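Local coordinates for protein orotate phosphoribosyltransferase (Aeropyrum pernix, PDB 2YZK) that probably catalyses the magnesium-dependent transfer of a ribosyl phosphate group from 5-phosphoribose 1-diphosphate to orotate, giving orotidine monophosphate in pyrimidine biosynthesis, at residues A[27-32]-A[113-118]; A[33-38]-A[70-75]; A[54-59]-A[78-83]; A[98-103]-A[127-132]; A[137-142]-A[158-163]. All blocks are in the same frame, centred on the assembly; numbering follows the deposited sequence.

Interaction 1 of 5, residues A[27-32]-A[113-118]; sequences VYIDMR and DDVATT
The carboxylate of Asp-114 is the flat group that touches across: its OD2 lies 3.9 Å from CB of Met-31, a selenomethionine, while from above its plane, 49° out of it, the backbone N of Val-115 reaches OD1 at 2.7 Å. The other flat group is the guanidinium of Arg-32, which holds Asp-30 at its edge and in plane, gripping the carboxylate side-on with NE and NH2. Segment 113-118 carries the acidic pair of the 5-phosphoribose 1-diphosphate-binding motif of the type I phosphoribosyltransferases, and all six of its residues are predicted to bind that substrate. Segment 27-32 leaves the small antiparallel sheet near the N-terminus. In Asp-114, chi1 of 60° puts CG between the backbone N and the carbonyl carbon, and OD1 meets the next N-H. An alanine here would probably leave the N-H of Val-115 without this acceptor and cut the water-mediated tie to Met-31. Beside the polar part, the Met-31 chain bends twice and crosses Val-115 at about a right angle, CE resting 3.8 Å from CG2. Ile-29 adds its CG2, 4.2 Å from the same Val-115 methyl, CG2. Arg-32 also packs on Tyr-86 of the second subunit. One ordered water bridges the segments, accepting from Met-31 N at 2.9 Å and donating to Asp-114 OD2 at 2.8 Å.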
# COMPACT_ATOMS: atom_id res chain seq x y z
N VAL A 27 -24.31 9.51 2.74
CA VAL A 27 -23.23 8.73 3.33
C VAL A 27 -21.91 8.83 2.57
O VAL A 27 -21.89 8.91 1.34
CB VAL A 27 -23.61 7.22 3.42
CG1 VAL A 27 -23.86 6.66 2.03
CG2 VAL A 27 -22.51 6.44 4.13
N TYR A 28 -20.81 8.85 3.32
CA TYR A 28 -19.48 8.89 2.75
C TYR A 28 -18.79 7.63 3.24
O TYR A 28 -18.78 7.35 4.45
CB TYR A 28 -18.69 10.11 3.22
CG TYR A 28 -17.38 10.25 2.47
CD1 TYR A 28 -17.34 10.86 1.22
CD2 TYR A 28 -16.19 9.73 2.99
CE1 TYR A 28 -16.15 10.95 0.49
CE2 TYR A 28 -14.99 9.81 2.27
CZ TYR A 28 -14.99 10.42 1.02
OH TYR A 28 -13.82 10.51 0.29
N ILE A 29 -18.23 6.86 2.32
CA ILE A 29 -17.57 5.61 2.67
C ILE A 29 -16.06 5.77 2.59
O ILE A 29 -15.53 6.34 1.63
CB ILE A 29 -18.00 4.48 1.71
CG1 ILE A 29 -19.49 4.17 1.89
CG2 ILE A 29 -17.17 3.24 1.96
CD1 ILE A 29 -19.81 3.18 3.01
N ASP A 30 -15.35 5.28 3.61
CA ASP A 30 -13.90 5.37 3.61
C ASP A 30 -13.31 4.17 4.35
O ASP A 30 -13.12 4.19 5.56
CB ASP A 30 -13.42 6.66 4.28
CG ASP A 30 -11.94 6.90 4.07
OD1 ASP A 30 -11.28 6.02 3.47
OD2 ASP A 30 -11.43 7.95 4.51
N MSE A 31 -13.01 3.12 3.58
CA MSE A 31 -12.46 1.89 4.12
C MSE A 31 -11.05 2.09 4.70
O MSE A 31 -10.57 1.28 5.48
CB MSE A 31 -12.43 0.83 3.02
CG MSE A 31 -13.09 -0.49 3.38
SE MSE A 31 -14.78 -0.38 4.06
CE MSE A 31 -15.52 0.99 3.15
N ARG A 32 -10.40 3.18 4.30
CA ARG A 32 -9.05 3.46 4.79
C ARG A 32 -9.04 3.63 6.30
O ARG A 32 -8.04 3.35 6.96
CB ARG A 32 -8.50 4.71 4.11
CG ARG A 32 -8.28 4.57 2.61
CD ARG A 32 -7.91 5.90 1.97
NE ARG A 32 -8.91 6.92 2.23
CZ ARG A 32 -8.85 8.18 1.79
NH1 ARG A 32 -7.82 8.57 1.05
NH2 ARG A 32 -9.81 9.04 2.09
N ASP A 113 -9.18 -4.61 -4.18
CA ASP A 113 -9.42 -3.18 -4.04
C ASP A 113 -10.31 -3.01 -2.82
O ASP A 113 -10.99 -3.96 -2.42
CB ASP A 113 -10.13 -2.62 -5.28
CG ASP A 113 -9.87 -1.12 -5.47
OD1 ASP A 113 -9.26 -0.50 -4.58
OD2 ASP A 113 -10.29 -0.57 -6.51
N ASP A 114 -10.30 -1.84 -2.20
CA ASP A 114 -11.13 -1.68 -1.02
C ASP A 114 -12.61 -1.54 -1.34
O ASP A 114 -13.42 -2.26 -0.76
CB ASP A 114 -10.62 -0.51 -0.14
CG ASP A 114 -10.61 0.84 -0.85
OD1 ASP A 114 -10.75 0.91 -2.09
OD2 ASP A 114 -10.45 1.85 -0.13
N VAL A 115 -12.95 -0.68 -2.28
CA VAL A 115 -14.35 -0.46 -2.65
C VAL A 115 -14.57 -0.50 -4.16
O VAL A 115 -13.85 0.16 -4.92
CB VAL A 115 -14.85 0.91 -2.11
CG1 VAL A 115 -16.29 1.15 -2.53
CG2 VAL A 115 -14.72 0.95 -0.60
N ALA A 116 -15.57 -1.26 -4.59
CA ALA A 116 -15.91 -1.35 -6.01
C ALA A 116 -17.00 -0.33 -6.30
O ALA A 116 -18.07 -0.36 -5.69
CB ALA A 116 -16.39 -2.76 -6.36
N THR A 117 -16.72 0.60 -7.21
CA THR A 117 -17.68 1.62 -7.57
C THR A 117 -18.23 1.28 -8.96
O THR A 117 -19.16 0.50 -9.07
CB THR A 117 -17.03 3.02 -7.57
OG1 THR A 117 -15.94 3.06 -8.49
CG2 THR A 117 -16.51 3.36 -6.18
N THR A 118 -17.64 1.86 -10.00
CA THR A 118 -18.10 1.58 -11.36
C THR A 118 -17.44 0.32 -11.91
O THR A 118 -17.94 -0.30 -12.85
CB THR A 118 -17.77 2.75 -12.31
OG1 THR A 118 -16.35 2.96 -12.34
CG2 THR A 118 -18.46 4.02 -11.84
O HOH W 1 -12.61 3.39 0.67

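Interaction 2 of 5, residues A[33-38]-A[70-75]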
# COMPACT_ATOMS: atom_id res chain seq x y z
N ARG A 33 -10.15 4.09 6.87
CA ARG A 33 -10.22 4.30 8.30
C ARG A 33 -10.11 3.02 9.13
O ARG A 33 -9.86 3.07 10.32
CB ARG A 33 -11.49 5.07 8.66
CG ARG A 33 -11.51 6.47 8.07
CD ARG A 33 -12.77 7.21 8.46
NE ARG A 33 -12.78 7.63 9.86
CZ ARG A 33 -12.15 8.71 10.32
NH1 ARG A 33 -11.45 9.49 9.50
NH2 ARG A 33 -12.23 9.02 11.61
N LEU A 34 -10.27 1.87 8.49
CA LEU A 34 -10.15 0.61 9.21
C LEU A 34 -8.68 0.30 9.49
O LEU A 34 -8.36 -0.46 10.41
CB LEU A 34 -10.75 -0.53 8.40
CG LEU A 34 -12.22 -0.42 8.02
CD1 LEU A 34 -12.64 -1.70 7.33
CD2 LEU A 34 -13.08 -0.20 9.26
N LEU A 35 -7.79 0.88 8.70
CA LEU A 35 -6.36 0.62 8.84
C LEU A 35 -5.74 1.14 10.12
O LEU A 35 -4.75 0.59 10.61
CB LEU A 35 -5.61 1.20 7.63
CG LEU A 35 -6.01 0.60 6.28
CD1 LEU A 35 -5.40 1.42 5.15
CD2 LEU A 35 -5.56 -0.85 6.21
N GLY A 36 -6.32 2.20 10.68
CA GLY A 36 -5.77 2.78 11.89
C GLY A 36 -6.12 2.07 13.19
O GLY A 36 -5.94 2.63 14.26
N ASP A 37 -6.62 0.84 13.10
CA ASP A 37 -6.97 0.06 14.29
C ASP A 37 -6.77 -1.42 13.98
O ASP A 37 -7.49 -1.98 13.15
CB ASP A 37 -8.43 0.33 14.67
CG ASP A 37 -8.82 -0.31 15.98
OD1 ASP A 37 -8.21 0.04 17.03
OD2 ASP A 37 -9.73 -1.16 15.98
N GLU A 38 -5.80 -2.05 14.63
CA GLU A 38 -5.51 -3.46 14.38
C GLU A 38 -6.76 -4.33 14.53
O GLU A 38 -6.98 -5.24 13.74
CB GLU A 38 -4.40 -3.95 15.32
CG GLU A 38 -3.92 -5.39 15.08
CD GLU A 38 -4.87 -6.46 15.62
OE1 GLU A 38 -5.55 -6.19 16.64
OE2 GLU A 38 -4.92 -7.57 15.05
N LEU A 70 -4.05 -1.13 -2.01
CA LEU A 70 -2.68 -1.56 -1.76
C LEU A 70 -2.37 -2.08 -0.35
O LEU A 70 -1.77 -3.13 -0.21
CB LEU A 70 -1.70 -0.43 -2.14
CG LEU A 70 -0.22 -0.81 -2.21
CD1 LEU A 70 -0.02 -2.11 -2.98
CD2 LEU A 70 0.55 0.32 -2.86
N PRO A 71 -2.79 -1.36 0.70
CA PRO A 71 -2.48 -1.89 2.04
C PRO A 71 -3.13 -3.25 2.25
O PRO A 71 -2.53 -4.15 2.84
CB PRO A 71 -3.07 -0.83 2.97
CG PRO A 71 -2.95 0.43 2.16
CD PRO A 71 -3.40 -0.02 0.80
N TRP A 72 -4.36 -3.39 1.77
CA TRP A 72 -5.08 -4.64 1.90
C TRP A 72 -4.39 -5.78 1.17
O TRP A 72 -4.24 -6.87 1.71
CB TRP A 72 -6.51 -4.48 1.39
CG TRP A 72 -7.25 -3.43 2.14
CD1 TRP A 72 -7.58 -2.18 1.69
CD2 TRP A 72 -7.69 -3.49 3.50
NE1 TRP A 72 -8.19 -1.46 2.69
CE2 TRP A 72 -8.27 -2.24 3.81
CE3 TRP A 72 -7.65 -4.49 4.49
CZ2 TRP A 72 -8.81 -1.96 5.07
CZ3 TRP A 72 -8.18 -4.20 5.75
CH2 TRP A 72 -8.76 -2.95 6.02
N ALA A 73 -3.96 -5.52 -0.07
CA ALA A 73 -3.28 -6.53 -0.86
C ALA A 73 -1.97 -6.92 -0.20
O ALA A 73 -1.63 -8.11 -0.13
CB ALA A 73 -3.01 -6.00 -2.27
N ALA A 74 -1.23 -5.93 0.29
CA ALA A 74 0.05 -6.20 0.94
C ALA A 74 -0.13 -7.05 2.20
O ALA A 74 0.63 -7.98 2.44
CB ALA A 74 0.75 -4.89 1.29
N MSE A 75 -1.15 -6.73 3.00
CA MSE A 75 -1.40 -7.48 4.22
C MSE A 75 -1.86 -8.90 3.91
O MSE A 75 -1.48 -9.83 4.62
CB MSE A 75 -2.43 -6.73 5.08
CG MSE A 75 -1.92 -5.36 5.53
SE MSE A 75 -3.15 -4.36 6.39
CE MSE A 75 -3.12 -5.20 7.97
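Leu-35 carries this contact, reaching across to Pro-71, Trp-72 and Met-75 on the first turns of helix 70-80. It sits in a type I beta turn, Leu-34 to Asp-37, that leads into helix 38-58 with Asp-37 at the N-cap. From CB the chain steps to CG, which lies anti to the carbonyl carbon (chi1 -61°) and comes within 4.0 Å of Trp-72 CZ2. There it forks. CD1 goes to the proline, 3.9 Å from Pro-71 CB, the two side chains crossing at about a right angle. CD2 goes over the indole and makes a CH-pi contact with the six-membered ring, 20° off the ring normal. Standing off centre toward the rim, CD2 of Leu-35 is 3.6 Å from Trp-72 CZ2. The same CD2 of Leu-35 lies 4.3 Å from SE of Met-75, a selenomethionine. An alanine at Leu-35 would probably open a gap over this indole face and leave the Pro-71 ring without its methyl neighbour. The packing is buried and continues into the dimer interface, where Leu-35 also touches Tyr-86 of the second subunit and Pro-71 touches Leu-70 of that subunit. Trp-72 in turn abuts Asp-114, a predicted substrate-binding residue. Leu-34 takes the edge of the same ring: its CB lies near the ring plane, 3.9 Å from Trp-72 CH2.

Interaction 3 of 5, residues A[54-59]-A[78-83]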
# COMPACT_ATOMS: atom_id res chain seq x y z
N GLN A 54 -10.72 -20.29 -2.15
CA GLN A 54 -9.63 -21.01 -2.80
C GLN A 54 -8.95 -20.24 -3.92
O GLN A 54 -7.77 -20.46 -4.18
CB GLN A 54 -10.14 -22.36 -3.31
CG GLN A 54 -10.63 -23.27 -2.20
CD GLN A 54 -9.61 -23.42 -1.08
OE1 GLN A 54 -9.86 -23.02 0.06
NE2 GLN A 54 -8.45 -23.99 -1.41
N ASP A 55 -9.68 -19.35 -4.58
CA ASP A 55 -9.09 -18.56 -5.66
C ASP A 55 -7.91 -17.76 -5.11
O ASP A 55 -6.83 -17.72 -5.69
CB ASP A 55 -10.11 -17.58 -6.25
CG ASP A 55 -11.19 -18.28 -7.06
OD1 ASP A 55 -12.00 -17.57 -7.69
OD2 ASP A 55 -11.23 -19.53 -7.08
N LEU A 56 -8.13 -17.12 -3.96
CA LEU A 56 -7.09 -16.33 -3.32
C LEU A 56 -6.02 -17.25 -2.75
O LEU A 56 -4.82 -17.02 -2.94
CB LEU A 56 -7.71 -15.47 -2.22
CG LEU A 56 -6.74 -14.62 -1.38
CD1 LEU A 56 -6.02 -13.63 -2.29
CD2 LEU A 56 -7.52 -13.88 -0.30
N ALA A 57 -6.45 -18.32 -2.08
CA ALA A 57 -5.53 -19.26 -1.45
C ALA A 57 -4.58 -19.96 -2.42
O ALA A 57 -3.46 -20.32 -2.04
CB ALA A 57 -6.31 -20.31 -0.66
N ARG A 58 -5.00 -20.15 -3.66
CA ARG A 58 -4.15 -20.84 -4.64
C ARG A 58 -3.48 -19.87 -5.62
O ARG A 58 -2.68 -20.29 -6.45
CB ARG A 58 -4.96 -21.86 -5.43
CG ARG A 58 -5.83 -22.79 -4.59
CD ARG A 58 -5.02 -23.68 -3.66
NE ARG A 58 -5.29 -23.36 -2.26
CZ ARG A 58 -5.26 -24.25 -1.26
NH1 ARG A 58 -4.99 -25.52 -1.51
NH2 ARG A 58 -5.52 -23.86 -0.02
N SER A 59 -3.81 -18.59 -5.52
CA SER A 59 -3.24 -17.59 -6.41
C SER A 59 -1.72 -17.57 -6.36
O SER A 59 -1.13 -17.78 -5.30
CB SER A 59 -3.78 -16.19 -6.06
OG SER A 59 -3.34 -15.79 -4.77
N LEU A 78 1.19 -10.97 2.79
CA LEU A 78 2.03 -11.37 3.92
C LEU A 78 1.37 -12.51 4.70
O LEU A 78 2.04 -13.47 5.10
CB LEU A 78 2.27 -10.17 4.86
CG LEU A 78 3.19 -10.41 6.07
CD1 LEU A 78 4.56 -10.88 5.60
CD2 LEU A 78 3.32 -9.12 6.88
N ARG A 79 0.06 -12.41 4.92
CA ARG A 79 -0.66 -13.45 5.65
C ARG A 79 -0.57 -14.78 4.92
O ARG A 79 -0.48 -15.84 5.54
CB ARG A 79 -2.14 -13.07 5.83
CG ARG A 79 -2.42 -11.96 6.85
CD ARG A 79 -2.22 -12.45 8.28
NE ARG A 79 -3.18 -13.50 8.63
CZ ARG A 79 -4.47 -13.29 8.88
NH1 ARG A 79 -4.97 -12.07 8.83
NH2 ARG A 79 -5.26 -14.32 9.15
N LEU A 80 -0.59 -14.73 3.59
CA LEU A 80 -0.54 -15.94 2.78
C LEU A 80 0.87 -16.32 2.32
O LEU A 80 1.05 -17.31 1.62
CB LEU A 80 -1.45 -15.77 1.56
CG LEU A 80 -2.93 -15.52 1.88
CD1 LEU A 80 -3.69 -15.15 0.61
CD2 LEU A 80 -3.52 -16.75 2.53
N SER A 81 1.86 -15.53 2.74
CA SER A 81 3.25 -15.78 2.35
C SER A 81 3.33 -15.87 0.83
O SER A 81 4.01 -16.73 0.28
CB SER A 81 3.75 -17.09 2.97
OG SER A 81 3.72 -17.03 4.38
N LYS A 82 2.61 -14.97 0.15
CA LYS A 82 2.58 -14.94 -1.30
C LYS A 82 3.17 -13.67 -1.88
O LYS A 82 3.28 -12.65 -1.20
CB LYS A 82 1.14 -15.05 -1.80
CG LYS A 82 0.51 -16.42 -1.64
CD LYS A 82 -0.94 -16.38 -2.07
CE LYS A 82 -1.59 -17.75 -1.97
NZ LYS A 82 -0.97 -18.74 -2.89
N PRO A 83 3.57 -13.71 -3.16
CA PRO A 83 4.14 -12.57 -3.87
C PRO A 83 3.09 -11.46 -3.95
O PRO A 83 1.89 -11.73 -3.99
CB PRO A 83 4.45 -13.14 -5.25
CG PRO A 83 4.72 -14.57 -4.99
CD PRO A 83 3.67 -14.94 -3.98
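Lys-82 and Ser-59 make the polar half of the contact. The ammonium NZ of Lys-82 donates to the carbonyl O of Ser-59 at 2.6 Å, lying in the carbonyl plane with a C=O...N angle of 153°, and adds a weak bond to Ala-57 O at 3.1 Å. The lysine chain runs extended as far as CE and bends only at chi4 (-64°), which swings NZ between these two oxygens. A third carbonyl, Leu-56 O, is used within its own segment: Ser-59 OG donates to it at 2.7 Å, and so does Ser-59 N. The backbone O of Lys-82 is hydrogen-bonded to Tyr-41 OH of the second subunit.

This is the C-terminal end of helix 38-58, where backbone carbonyls point onward with few amides left to meet them, and a positive charge placed there is likely to be stabilised by the helix dipole. Helix 70-80 finishes beside it in a Schellman motif, with Ser-81 at positive phi, and Lys-82 follows directly.

Apolar contact is confined to the leucines. Leu-80 sends CD1 across Leu-56 at about a right angle, 3.7 Å from CG. In van der Waals contact, Ser-59 OG lies 3.7 Å from CD of Lys-82.

Interaction 4 of 5, residues A[98-103]-A[127-132]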
# COMPACT_ATOMS: atom_id res chain seq x y z
N SER A 98 2.45 1.38 -18.58
CA SER A 98 1.96 0.69 -17.40
C SER A 98 2.80 -0.52 -17.05
O SER A 98 3.51 -1.08 -17.90
CB SER A 98 0.51 0.25 -17.60
OG SER A 98 -0.35 1.38 -17.72
N GLN A 99 2.74 -0.93 -15.79
CA GLN A 99 3.51 -2.08 -15.36
C GLN A 99 2.92 -2.64 -14.08
O GLN A 99 2.20 -1.95 -13.37
CB GLN A 99 4.96 -1.69 -15.12
CG GLN A 99 5.13 -0.66 -14.02
CD GLN A 99 6.59 -0.33 -13.75
OE1 GLN A 99 7.40 -1.21 -13.46
NE2 GLN A 99 6.93 0.95 -13.85
N VAL A 100 3.21 -3.91 -13.82
CA VAL A 100 2.74 -4.55 -12.60
C VAL A 100 3.90 -4.38 -11.62
O VAL A 100 4.87 -5.14 -11.65
CB VAL A 100 2.42 -6.04 -12.83
CG1 VAL A 100 1.89 -6.68 -11.55
CG2 VAL A 100 1.40 -6.17 -13.95
N GLU A 101 3.81 -3.36 -10.78
CA GLU A 101 4.85 -3.07 -9.81
C GLU A 101 5.03 -4.25 -8.87
O GLU A 101 4.06 -4.86 -8.43
CB GLU A 101 4.51 -1.78 -9.06
CG GLU A 101 4.48 -0.57 -10.00
CD GLU A 101 4.11 0.74 -9.32
OE1 GLU A 101 4.90 1.23 -8.48
OE2 GLU A 101 3.03 1.28 -9.64
N GLY A 102 6.29 -4.58 -8.59
CA GLY A 102 6.58 -5.71 -7.73
C GLY A 102 7.07 -6.87 -8.58
O GLY A 102 7.85 -7.71 -8.12
N ASP A 103 6.62 -6.90 -9.83
CA ASP A 103 7.00 -7.94 -10.79
C ASP A 103 6.91 -9.37 -10.27
O ASP A 103 7.87 -10.14 -10.31
CB ASP A 103 8.42 -7.65 -11.31
CG ASP A 103 8.84 -8.61 -12.42
OD1 ASP A 103 8.01 -8.86 -13.33
OD2 ASP A 103 9.99 -9.09 -12.39
N GLU A 127 -6.66 -5.26 -17.35
CA GLU A 127 -6.07 -5.14 -18.68
C GLU A 127 -4.55 -5.12 -18.62
O GLU A 127 -3.88 -5.75 -19.44
CB GLU A 127 -6.62 -3.90 -19.39
CG GLU A 127 -8.11 -4.00 -19.69
CD GLU A 127 -8.64 -2.82 -20.49
OE1 GLU A 127 -8.44 -1.67 -20.07
OE2 GLU A 127 -9.27 -3.06 -21.55
N VAL A 128 -3.99 -4.40 -17.65
CA VAL A 128 -2.54 -4.33 -17.49
C VAL A 128 -1.99 -5.72 -17.16
O VAL A 128 -0.99 -6.16 -17.72
CB VAL A 128 -2.16 -3.34 -16.38
CG1 VAL A 128 -0.66 -3.37 -16.13
CG2 VAL A 128 -2.58 -1.94 -16.79
N LEU A 129 -2.65 -6.42 -16.24
CA LEU A 129 -2.21 -7.76 -15.87
C LEU A 129 -2.23 -8.73 -17.05
O LEU A 129 -1.26 -9.44 -17.29
CB LEU A 129 -3.09 -8.30 -14.74
CG LEU A 129 -2.86 -7.64 -13.38
CD1 LEU A 129 -4.02 -7.96 -12.46
CD2 LEU A 129 -1.55 -8.15 -12.80
N ARG A 130 -3.35 -8.76 -17.78
CA ARG A 130 -3.49 -9.68 -18.90
C ARG A 130 -2.50 -9.40 -20.03
O ARG A 130 -2.06 -10.33 -20.72
CB ARG A 130 -4.92 -9.64 -19.44
CG ARG A 130 -5.90 -10.31 -18.50
CD ARG A 130 -7.30 -10.37 -19.05
NE ARG A 130 -8.19 -11.11 -18.16
CZ ARG A 130 -9.51 -11.08 -18.22
NH1 ARG A 130 -10.13 -10.33 -19.12
NH2 ARG A 130 -10.22 -11.79 -17.35
N SER A 131 -2.15 -8.13 -20.20
CA SER A 131 -1.21 -7.74 -21.24
C SER A 131 0.24 -8.03 -20.84
O SER A 131 1.13 -8.04 -21.69
CB SER A 131 -1.35 -6.24 -21.55
OG SER A 131 -2.63 -5.96 -22.10
N ASN A 132 0.46 -8.27 -19.55
CA ASN A 132 1.80 -8.55 -19.08
C ASN A 132 2.06 -10.00 -18.69
O ASN A 132 2.97 -10.29 -17.92
CB ASN A 132 2.15 -7.61 -17.91
CG ASN A 132 2.47 -6.20 -18.37
OD1 ASN A 132 3.55 -5.95 -18.90
ND2 ASN A 132 1.54 -5.28 -18.18
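Val-100 and Leu-129 form the tight part of this contact. Both methyls of the valine lean on one methyl of the leucine: Leu-129 CD2 is 3.7 Å from Val-100 CG2 and 3.9 Å from Val-100 CG1, the side chains crossing at about a right angle. Leu-129 CG is anti to the carbonyl carbon (chi1 -72°), and CD2 is the branch that meets the valine. Val-128, one residue earlier on helix 120-131, slides past Val-100 in the opposite direction, with its CG1 4.1 Å from Val-100 CG2. Ile-63 and Tyr-134 close round the same valine and leucine, and the pair is buried.

Toward solvent the fit slackens. Exposed Ser-98 meets the helix with CB, 3.9 Å from Val-128 CG2, and its OG stands little farther from the same methyl. Asn-132 grazes the valine with CB, 4.3 Å from Val-100 CG2. The asparagine amide instead turns back on its own helix, ND2 donating to Val-128 O at 2.7 Å with an N-H...O angle of 154°. No hydrogen bond joins the two segments.

From Val-100 to Asp-103 the chain makes a type II beta turn, with Gly-102 at positive phi. Segment 98-103 is the returning arm of the long loop between strands 84-87 and 108-113, which corresponds to the flexible catalytic loop of orotate phosphoribosyltransferases and carries Lys-92 and His-94, predicted to bind 5-phosphoribose 1-diphosphate.

Interaction 5 of 5, residues A[137-142]-A[158-163]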
# COMPACT_ATOMS: atom_id res chain seq x y z
N GLY A 137 -9.21 -13.96 -12.98
CA GLY A 137 -10.64 -14.13 -13.17
C GLY A 137 -11.45 -13.73 -11.96
O GLY A 137 -12.67 -13.83 -11.97
N THR A 138 -10.77 -13.28 -10.91
CA THR A 138 -11.43 -12.88 -9.68
C THR A 138 -10.93 -11.54 -9.16
O THR A 138 -9.72 -11.28 -9.15
CB THR A 138 -11.20 -13.94 -8.58
OG1 THR A 138 -11.72 -15.20 -9.01
CG2 THR A 138 -11.88 -13.52 -7.28
N ALA A 139 -11.87 -10.70 -8.73
CA ALA A 139 -11.57 -9.39 -8.15
C ALA A 139 -12.23 -9.44 -6.78
O ALA A 139 -13.40 -9.82 -6.66
CB ALA A 139 -12.16 -8.27 -8.99
N LEU A 140 -11.48 -9.07 -5.75
CA LEU A 140 -11.96 -9.12 -4.38
C LEU A 140 -11.95 -7.74 -3.75
O LEU A 140 -10.95 -7.03 -3.82
CB LEU A 140 -11.06 -10.08 -3.60
CG LEU A 140 -11.14 -10.12 -2.08
CD1 LEU A 140 -12.49 -10.65 -1.66
CD2 LEU A 140 -10.01 -11.01 -1.54
N VAL A 141 -13.07 -7.35 -3.14
CA VAL A 141 -13.18 -6.06 -2.48
C VAL A 141 -13.88 -6.21 -1.14
O VAL A 141 -14.52 -7.22 -0.87
CB VAL A 141 -13.96 -5.02 -3.33
CG1 VAL A 141 -13.32 -4.86 -4.70
CG2 VAL A 141 -15.42 -5.45 -3.48
N LEU A 142 -13.74 -5.20 -0.29
CA LEU A 142 -14.37 -5.21 1.02
C LEU A 142 -15.83 -4.82 0.86
O LEU A 142 -16.73 -5.49 1.38
CB LEU A 142 -13.69 -4.21 1.95
CG LEU A 142 -12.37 -4.65 2.59
CD1 LEU A 142 -11.70 -3.46 3.24
CD2 LEU A 142 -12.65 -5.76 3.61
N VAL A 158 -14.42 -11.49 -15.61
CA VAL A 158 -13.93 -11.35 -14.24
C VAL A 158 -15.10 -11.41 -13.26
O VAL A 158 -16.11 -10.72 -13.43
CB VAL A 158 -13.16 -10.02 -14.06
CG1 VAL A 158 -12.75 -9.85 -12.60
CG2 VAL A 158 -11.93 -10.00 -14.97
N ARG A 159 -14.96 -12.25 -12.24
CA ARG A 159 -15.99 -12.41 -11.22
C ARG A 159 -15.66 -11.54 -10.02
O ARG A 159 -14.62 -11.71 -9.38
CB ARG A 159 -16.06 -13.88 -10.77
CG ARG A 159 -17.11 -14.13 -9.70
CD ARG A 159 -16.95 -15.50 -9.04
NE ARG A 159 -15.64 -15.64 -8.42
CZ ARG A 159 -15.37 -16.40 -7.37
NH1 ARG A 159 -16.34 -17.10 -6.79
NH2 ARG A 159 -14.14 -16.46 -6.88
N LEU A 160 -16.54 -10.59 -9.71
CA LEU A 160 -16.34 -9.71 -8.57
C LEU A 160 -16.93 -10.36 -7.33
O LEU A 160 -18.06 -10.84 -7.35
CB LEU A 160 -17.04 -8.36 -8.80
CG LEU A 160 -17.01 -7.36 -7.63
CD1 LEU A 160 -15.59 -6.85 -7.43
CD2 LEU A 160 -17.95 -6.20 -7.92
N VAL A 161 -16.15 -10.39 -6.25
CA VAL A 161 -16.61 -10.94 -4.98
C VAL A 161 -16.38 -9.86 -3.92
O VAL A 161 -15.35 -9.18 -3.93
CB VAL A 161 -15.82 -12.21 -4.59
CG1 VAL A 161 -16.31 -12.73 -3.25
CG2 VAL A 161 -15.99 -13.28 -5.67
N SER A 162 -17.34 -9.69 -3.02
CA SER A 162 -17.21 -8.67 -1.99
C SER A 162 -17.57 -9.19 -0.61
O SER A 162 -18.37 -10.12 -0.48
CB SER A 162 -18.12 -7.48 -2.31
OG SER A 162 -19.48 -7.87 -2.33
N VAL A 163 -16.96 -8.61 0.42
CA VAL A 163 -17.26 -9.01 1.78
C VAL A 163 -18.68 -8.55 2.09
O VAL A 163 -19.47 -9.27 2.70
CB VAL A 163 -16.27 -8.37 2.79
CG1 VAL A 163 -16.73 -8.65 4.21
CG2 VAL A 163 -14.88 -8.96 2.57
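Ala-139, Val-158, Leu-160 and Val-141 make the apolar centre. The CB of Ala-139 sits 4.0 Å from both Val-158 CG1 and Leu-160 CD1. Leu-160 CD1 then reaches Val-141 CG1 at 4.1 Å, the two side chains crossing at about a right angle. The strands are parallel neighbours at the margin of the five-stranded Rossmann-like sheet of the phosphoribosyltransferase fold, joined by a beta-alpha-beta crossover through helix 149-154. That helix and helix 120-131 pack on this face; helix 38-58 lies against Leu-140 on the other.

Five backbone bonds knit the pair into a parallel ladder, their angles at hydrogen straightest at the Gly-137 end and falling to 147° at Val-163 N to Val-141 O. The middle one, Val-161 N to Ala-139 O, is 2.8 Å long, and Arg-159 N to Gly-137 O has the same 2.8 Å.

The polar edge belongs to Thr-138 and Arg-159, which lie side by side and point the same way. Both find their main partner in Asp-55 of helix 38-58: a salt bridge to Arg-159 NH2 and a hydrogen bond to Thr-138 OG1. The arginine bends at chi3 (59°), and one guanidinium face is covered over its centre by Val-161 CG2, 3.6 Å above the plane, while Thr-138 CG2 lies 3.7 Å from NH2 of Arg-159.

In the fold
Leu-142 and Trp-72 tie three contacts together next to the predicted 5-phosphoribose 1-diphosphate-binding residues of segment 113-118. Asp-114 of interaction 1 has its O 3.0 Å from N of Leu-142 in interaction 5, a probable hydrogen bond, and its CB 3.8 Å from Trp-72 NE1 in interaction 2; Trp-72 CE2 in turn packs on Leu-142 CD1 at 3.7 Å. Interaction 3 reaches interaction 5 through Asp-55, and shares helix 70-80 with interaction 2. Interaction 4 touches interaction 5 where Arg-130 NH2 packs 3.4 Å from Val-158 CG2. Across the dimer its Glu-101 meets Arg-32 (a pair long and weak in one copy) and its Asp-103 meets Arg-33, both of the second subunit, in keeping with a shared substrate site.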